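Local coordinates for protein choline dehydrogenase and related flavoproteins (Aspergillus oryzae, PDB 3Q9T) that oxidises formate as a flavin-dependent formate oxidase of the glucose-methanol-choline oxidoreductase family, carrying 8-formyl-FAD at its catalytic site, at residues 24-29 / 216-221; 259-264 / 571-576. All coordinates share one frame; numbering follows the deposited sequence.

Both contacts lie near the surface of the FAD-binding Rossmann region, on the same side of the molecule, with centres about 14 Å apart. Interaction 1 joins the end of the first Rossmann helix to the turn leading into edge strand 221-224, partly buried and held by one amide-to-carbonyl bond plus a small apolar touch. Interaction 2 ties the start of inner strand 261-264 to the C-terminal tail beyond helix 555-572, and being more exposed it relies on charges: a guanidinium, an imidazole and two carboxylates. The two meet where Asn28 ND2 lies 2.8 Å from Leu576 O, a probable hydrogen bond from the turn after the helix to the tail.

Interaction 1: 24-29 / 216-221; sequences RLAENP and KNKPNI
This is a turn-to-turn contact at the rim of the Rossmann-type FAD-binding fold, between the end of helix 16-25 and the loop that enters strand 221-224, an outermost strand of the five-stranded parallel sheet. A type I turn from Leu25 to Asn28 carries the chain off the helix; a second, Lys218 to Ile221, leads the other segment into its strand. Asn220 does most of the joining. Its CG is tucked in close to both the backbone N and the carbonyl carbon (chi1 49°), and from there the amide reaches into the bend of the opposite turn. Asn220 ND2 donates to Ala26 O at 2.9 Å, nearly straight at 170°; the acceptor lies in the plane of the amide, and the N-H meets a lone pair in the carbonyl plane. The same nitrogen also bonds to Val31 O, so two backbone carbonyls of the passage from helix to strand 33-36 fix the rotation of the amide. Backbone hydrogen bonding between Asn220 and Val33 continues the tie. Pro29 O comes within 3.3 Å of Asn220 CB, at the pair of residues whose CA atoms are nearest across the contact.

On the helix side, Arg24 NH1 reaches Glu27 OE2 at 2.7 Å, in the guanidinium plane and on the syn lone pair, a salt bridge between residues three apart where the helix gives way to the turn. Each partner has a second ion pair with helix 555-572, Arg24 with Glu563 and Glu27 with Lys570. Lys218 stretches past Ala26 and gives its ammonium to Phe214 O. The apolar part is small and buried: Ala26 CB lies 3.5 Å from Ile221 CG1 and 3.6 Å from Ile221 CD1.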
loop_
_atom_site.group_PDB
_atom_site.type_symbol
_atom_site.label_atom_id
_atom_site.label_comp_id
_atom_site.label_asym_id
_atom_site.label_seq_id
_atom_site.Cartn_x
_atom_site.Cartn_y
_atom_site.Cartn_z
ATOM N N ARG A 24 38.669 1.974 -13.496
ATOM C CA ARG A 24 39.930 1.611 -12.874
ATOM C C ARG A 24 40.624 0.516 -13.670
ATOM O O ARG A 24 41.838 0.573 -13.906
ATOM C CB ARG A 24 39.705 1.166 -11.432
ATOM C CG ARG A 24 39.278 2.303 -10.509
ATOM C CD ARG A 24 40.310 3.430 -10.469
ATOM N NE ARG A 24 40.004 4.380 -9.397
ATOM C CZ ARG A 24 40.540 5.593 -9.273
ATOM N NH1 ARG A 24 41.444 6.023 -10.145
ATOM N NH2 ARG A 24 40.179 6.372 -8.259
ATOM N N LEU A 25 39.853 -0.474 -14.108
ATOM C CA LEU A 25 40.426 -1.547 -14.902
ATOM C C LEU A 25 40.965 -1.001 -16.226
ATOM O O LEU A 25 41.973 -1.495 -16.742
ATOM C CB LEU A 25 39.419 -2.679 -15.121
ATOM C CG LEU A 25 39.158 -3.560 -13.895
ATOM C CD1 LEU A 25 38.181 -4.659 -14.233
ATOM C CD2 LEU A 25 40.452 -4.156 -13.362
ATOM N N ALA A 26 40.317 0.043 -16.740
ATOM C CA ALA A 26 40.729 0.687 -17.983
ATOM C C ALA A 26 41.995 1.551 -17.860
ATOM O O ALA A 26 42.502 2.044 -18.867
ATOM C CB ALA A 26 39.576 1.531 -18.550
ATOM N N GLU A 27 42.498 1.758 -16.645
ATOM C CA GLU A 27 43.688 2.603 -16.482
ATOM C C GLU A 27 44.929 2.042 -17.200
ATOM O O GLU A 27 45.853 2.789 -17.533
ATOM C CB GLU A 27 43.974 2.896 -15.007
ATOM C CG GLU A 27 43.074 3.969 -14.416
ATOM C CD GLU A 27 43.099 3.987 -12.889
ATOM O OE1 GLU A 27 43.528 2.983 -12.288
ATOM O OE2 GLU A 27 42.665 4.995 -12.286
ATOM N N ASN A 28 44.956 0.732 -17.433
ATOM C CA ASN A 28 45.885 0.184 -18.416
ATOM C C ASN A 28 45.221 0.299 -19.769
ATOM O O ASN A 28 44.264 -0.422 -20.056
ATOM C CB ASN A 28 46.234 -1.277 -18.150
ATOM C CG ASN A 28 47.173 -1.844 -19.214
ATOM O OD1 ASN A 28 47.368 -1.245 -20.269
ATOM N ND2 ASN A 28 47.753 -2.983 -18.935
ATOM N N PRO A 29 45.699 1.234 -20.593
ATOM C CA PRO A 29 45.021 1.586 -21.849
ATOM C C PRO A 29 44.899 0.379 -22.786
ATOM O O PRO A 29 44.096 0.396 -23.714
ATOM C CB PRO A 29 45.936 2.652 -22.454
ATOM C CG PRO A 29 47.275 2.412 -21.814
ATOM C CD PRO A 29 46.968 1.958 -20.420
ATOM N N LYS A 216 34.530 8.006 -19.188
ATOM C CA LYS A 216 34.562 8.768 -20.435
ATOM C C LYS A 216 36.005 9.005 -20.908
ATOM O O LYS A 216 36.962 8.849 -20.142
ATOM C CB LYS A 216 33.786 10.082 -20.282
ATOM C CG LYS A 216 34.159 10.889 -19.024
ATOM C CD LYS A 216 33.124 11.977 -18.702
ATOM C CE LYS A 216 33.334 13.264 -19.506
ATOM N NZ LYS A 216 34.302 14.179 -18.831
ATOM N N ASN A 217 36.155 9.351 -22.183
ATOM C CA ASN A 217 37.473 9.593 -22.775
ATOM C C ASN A 217 38.457 8.456 -22.514
ATOM O O ASN A 217 39.643 8.690 -22.265
ATOM C CB ASN A 217 38.075 10.915 -22.278
ATOM C CG ASN A 217 37.062 12.049 -22.257
ATOM O OD1 ASN A 217 36.929 12.751 -21.253
ATOM N ND2 ASN A 217 36.332 12.223 -23.359
ATOM N N LYS A 218 37.957 7.225 -22.561
ATOM C CA LYS A 218 38.820 6.053 -22.475
ATOM C C LYS A 218 38.436 5.074 -23.575
ATOM O O LYS A 218 37.449 4.358 -23.474
ATOM C CB LYS A 218 38.750 5.440 -21.081
ATOM C CG LYS A 218 39.173 6.431 -20.014
ATOM C CD LYS A 218 38.906 5.935 -18.619
ATOM C CE LYS A 218 39.172 7.045 -17.614
ATOM N NZ LYS A 218 39.171 6.533 -16.216
ATOM N N PRO A 219 39.218 5.070 -24.658
ATOM C CA PRO A 219 38.839 4.358 -25.878
ATOM C C PRO A 219 38.956 2.855 -25.729
ATOM O O PRO A 219 38.535 2.138 -26.627
ATOM C CB PRO A 219 39.846 4.870 -26.909
ATOM C CG PRO A 219 41.041 5.267 -26.106
ATOM C CD PRO A 219 40.503 5.778 -24.795
ATOM N N ASN A 220 39.525 2.380 -24.628
ATOM C CA ASN A 220 39.529 0.947 -24.365
ATOM C C ASN A 220 38.241 0.481 -23.664
ATOM O O ASN A 220 38.020 -0.719 -23.469
ATOM C CB ASN A 220 40.788 0.505 -23.594
ATOM C CG ASN A 220 41.063 1.364 -22.370
ATOM O OD1 ASN A 220 40.722 2.542 -22.346
ATOM N ND2 ASN A 220 41.702 0.776 -21.353
ATOM N N ILE A 221 37.390 1.430 -23.292
ATOM C CA ILE A 221 36.081 1.079 -22.754
ATOM C C ILE A 221 35.032 1.157 -23.840
ATOM O O ILE A 221 34.831 2.215 -24.432
ATOM C CB ILE A 221 35.637 2.009 -21.601
ATOM C CG1 ILE A 221 36.663 1.974 -20.465
ATOM C CG2 ILE A 221 34.260 1.592 -21.109
ATOM C CD1 ILE A 221 36.316 2.841 -19.271
#

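Interaction 2: 259-264 / 571-576; sequences DREVIL and AEHKDL
A charged network fastens the C-terminal tail, just past helix 555-572, to the start of strand 261-264, an inner strand of the parallel Rossmann sheet. His573, the first residue to leave helical geometry, stands between two side chains of the strand segment and bonds to both at its edge. His573 NE2 donates to Glu261 OE2 at 2.6 Å, a His-carboxylate hydrogen bond that lies in the ring plane but uses the anti lone pair of the carboxylate, whose plane is turned obliquely to the ring. Across the ring, His573 ND1 accepts from Arg260 NH1 at 3.2 Å, a longer and more bent bond (150°) that comes in tilted from the ring plane.

CB, CG and CD of Arg260 pass alongside the imidazole, and the bend at chi2 (-52°) turns the rest of the chain toward the tail. There it grips Asp575 end-on: Arg260 NH2 bonds to Asp575 OD1 at 2.8 Å, and Arg260 NH1 to Asp575 OD2 at 3.0 Å. Both oxygens use syn lone pairs, and the two flat groups are nearly coplanar, 20° apart. Leu576 closes over one face of the guanidinium, its CD1 3.7 Å from Arg260 CZ. A backbone hydrogen bond from Leu576 N to His573 O closes the tail into a tight bend, with Asp575 and Leu576 both directed at Arg260.

The other oxygen of Glu261, OE1, forms a salt bridge with Arg539 of strand 538-540, while nearby Glu572 pairs with Lys531. With ND1 accepting and NE2 donating, the imidazole is consistent with a neutral tautomer: the N-H of Arg260 at ND1 would tend to disfavour a proton there, while Glu261 would favour positive charge on the ring; Asp575 probably offsets part of the charge of Arg260.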
loop_
_atom_site.group_PDB
_atom_site.type_symbol
_atom_site.label_atom_id
_atom_site.label_comp_id
_atom_site.label_asym_id
_atom_site.label_seq_id
_atom_site.Cartn_x
_atom_site.Cartn_y
_atom_site.Cartn_z
ATOM N N ASP A 259 37.085 -12.349 -21.480
ATOM C CA ASP A 259 38.241 -13.235 -21.497
ATOM C C ASP A 259 38.909 -13.368 -20.132
ATOM O O ASP A 259 39.551 -14.367 -19.850
ATOM C CB ASP A 259 39.215 -12.789 -22.575
ATOM C CG ASP A 259 38.627 -12.958 -23.949
ATOM O OD1 ASP A 259 37.809 -13.894 -24.107
ATOM O OD2 ASP A 259 38.942 -12.152 -24.846
ATOM N N ARG A 260 38.720 -12.377 -19.269
ATOM C CA ARG A 260 39.222 -12.490 -17.914
ATOM C C ARG A 260 38.090 -12.683 -16.924
ATOM O O ARG A 260 37.990 -13.724 -16.292
ATOM C CB ARG A 260 40.049 -11.265 -17.539
ATOM C CG ARG A 260 41.275 -11.069 -18.428
ATOM C CD ARG A 260 42.137 -12.331 -18.509
ATOM N NE ARG A 260 43.276 -12.121 -19.395
ATOM C CZ ARG A 260 44.525 -11.921 -18.986
ATOM N NH1 ARG A 260 44.828 -11.931 -17.688
ATOM N NH2 ARG A 260 45.477 -11.725 -19.888
ATOM N N GLU A 261 37.240 -11.672 -16.772
ATOM C CA GLU A 261 36.224 -11.729 -15.731
ATOM C C GLU A 261 34.996 -10.909 -16.046
ATOM O O GLU A 261 35.062 -9.885 -16.718
ATOM C CB GLU A 261 36.796 -11.264 -14.393
ATOM C CG GLU A 261 37.919 -12.136 -13.838
ATOM C CD GLU A 261 38.286 -11.737 -12.425
ATOM O OE1 GLU A 261 37.363 -11.605 -11.594
ATOM O OE2 GLU A 261 39.490 -11.542 -12.146
ATOM N N VAL A 262 33.864 -11.383 -15.544
ATOM C CA VAL A 262 32.643 -10.609 -15.563
ATOM C C VAL A 262 32.394 -10.028 -14.172
ATOM O O VAL A 262 32.494 -10.728 -13.153
ATOM C CB VAL A 262 31.457 -11.464 -16.016
ATOM C CG1 VAL A 262 30.137 -10.757 -15.723
ATOM C CG2 VAL A 262 31.588 -11.759 -17.505
ATOM N N ILE A 263 32.103 -8.734 -14.135
ATOM C CA ILE A 263 31.723 -8.088 -12.888
ATOM C C ILE A 263 30.255 -7.651 -12.942
ATOM O O ILE A 263 29.859 -6.826 -13.776
ATOM C CB ILE A 263 32.617 -6.885 -12.523
ATOM C CG1 ILE A 263 34.111 -7.262 -12.494
ATOM C CG2 ILE A 263 32.225 -6.368 -11.152
ATOM C CD1 ILE A 263 34.767 -7.364 -13.848
ATOM N N LEU A 264 29.454 -8.224 -12.052
ATOM C CA LEU A 264 28.034 -7.924 -11.984
ATOM C C LEU A 264 27.808 -6.733 -11.047
ATOM O O LEU A 264 28.107 -6.803 -9.864
ATOM C CB LEU A 264 27.264 -9.152 -11.511
ATOM C CG LEU A 264 25.751 -8.988 -11.317
ATOM C CD1 LEU A 264 25.095 -8.379 -12.539
ATOM C CD2 LEU A 264 25.105 -10.352 -10.969
ATOM N N ALA A 571 45.242 -7.238 -8.769
ATOM C CA ALA A 571 46.224 -8.041 -8.059
ATOM C C ALA A 571 46.234 -9.458 -8.608
ATOM O O ALA A 571 47.265 -10.136 -8.607
ATOM C CB ALA A 571 45.939 -8.049 -6.566
ATOM N N GLU A 572 45.078 -9.906 -9.076
ATOM C CA GLU A 572 44.965 -11.249 -9.606
ATOM C C GLU A 572 45.575 -11.385 -10.998
ATOM O O GLU A 572 46.235 -12.377 -11.285
ATOM C CB GLU A 572 43.511 -11.692 -9.629
ATOM C CG GLU A 572 43.319 -13.014 -10.326
ATOM C CD GLU A 572 42.195 -13.802 -9.718
ATOM O OE1 GLU A 572 41.629 -14.667 -10.416
ATOM O OE2 GLU A 572 41.888 -13.549 -8.535
ATOM N N HIS A 573 45.364 -10.392 -11.857
ATOM C CA HIS A 573 45.878 -10.462 -13.226
ATOM C C HIS A 573 47.231 -9.755 -13.406
ATOM O O HIS A 573 47.344 -8.708 -14.062
ATOM C CB HIS A 573 44.822 -9.962 -14.209
ATOM C CG HIS A 573 43.544 -10.732 -14.130
ATOM N ND1 HIS A 573 43.287 -11.828 -14.924
ATOM C CD2 HIS A 573 42.471 -10.597 -13.316
ATOM C CE1 HIS A 573 42.104 -12.326 -14.612
ATOM N NE2 HIS A 573 41.586 -11.594 -13.642
ATOM N N LYS A 574 48.255 -10.360 -12.812
ATOM C CA LYS A 574 49.620 -9.835 -12.849
ATOM C C LYS A 574 50.059 -9.456 -14.253
ATOM O O LYS A 574 50.642 -8.390 -14.461
ATOM C CB LYS A 574 50.599 -10.872 -12.291
ATOM C CG LYS A 574 50.970 -10.686 -10.829
ATOM C CD LYS A 574 49.757 -10.675 -9.930
ATOM C CE LYS A 574 50.168 -10.872 -8.476
ATOM N NZ LYS A 574 50.966 -12.128 -8.314
ATOM N N ASP A 575 49.782 -10.329 -15.217
ATOM C CA ASP A 575 50.240 -10.090 -16.578
ATOM C C ASP A 575 49.655 -8.799 -17.169
ATOM O O ASP A 575 50.198 -8.250 -18.126
ATOM C CB ASP A 575 49.951 -11.299 -17.480
ATOM C CG ASP A 575 48.477 -11.468 -17.776
ATOM O OD1 ASP A 575 48.139 -11.828 -18.928
ATOM O OD2 ASP A 575 47.660 -11.236 -16.860
ATOM N N LEU A 576 48.555 -8.312 -16.597
ATOM C CA LEU A 576 47.942 -7.083 -17.107
ATOM C C LEU A 576 48.252 -5.858 -16.254
ATOM O O LEU A 576 48.248 -4.746 -16.762
ATOM C CB LEU A 576 46.415 -7.234 -17.274
ATOM C CG LEU A 576 45.913 -8.238 -18.329
ATOM C CD1 LEU A 576 44.392 -8.224 -18.422
ATOM C CD2 LEU A 576 46.530 -7.969 -19.688
#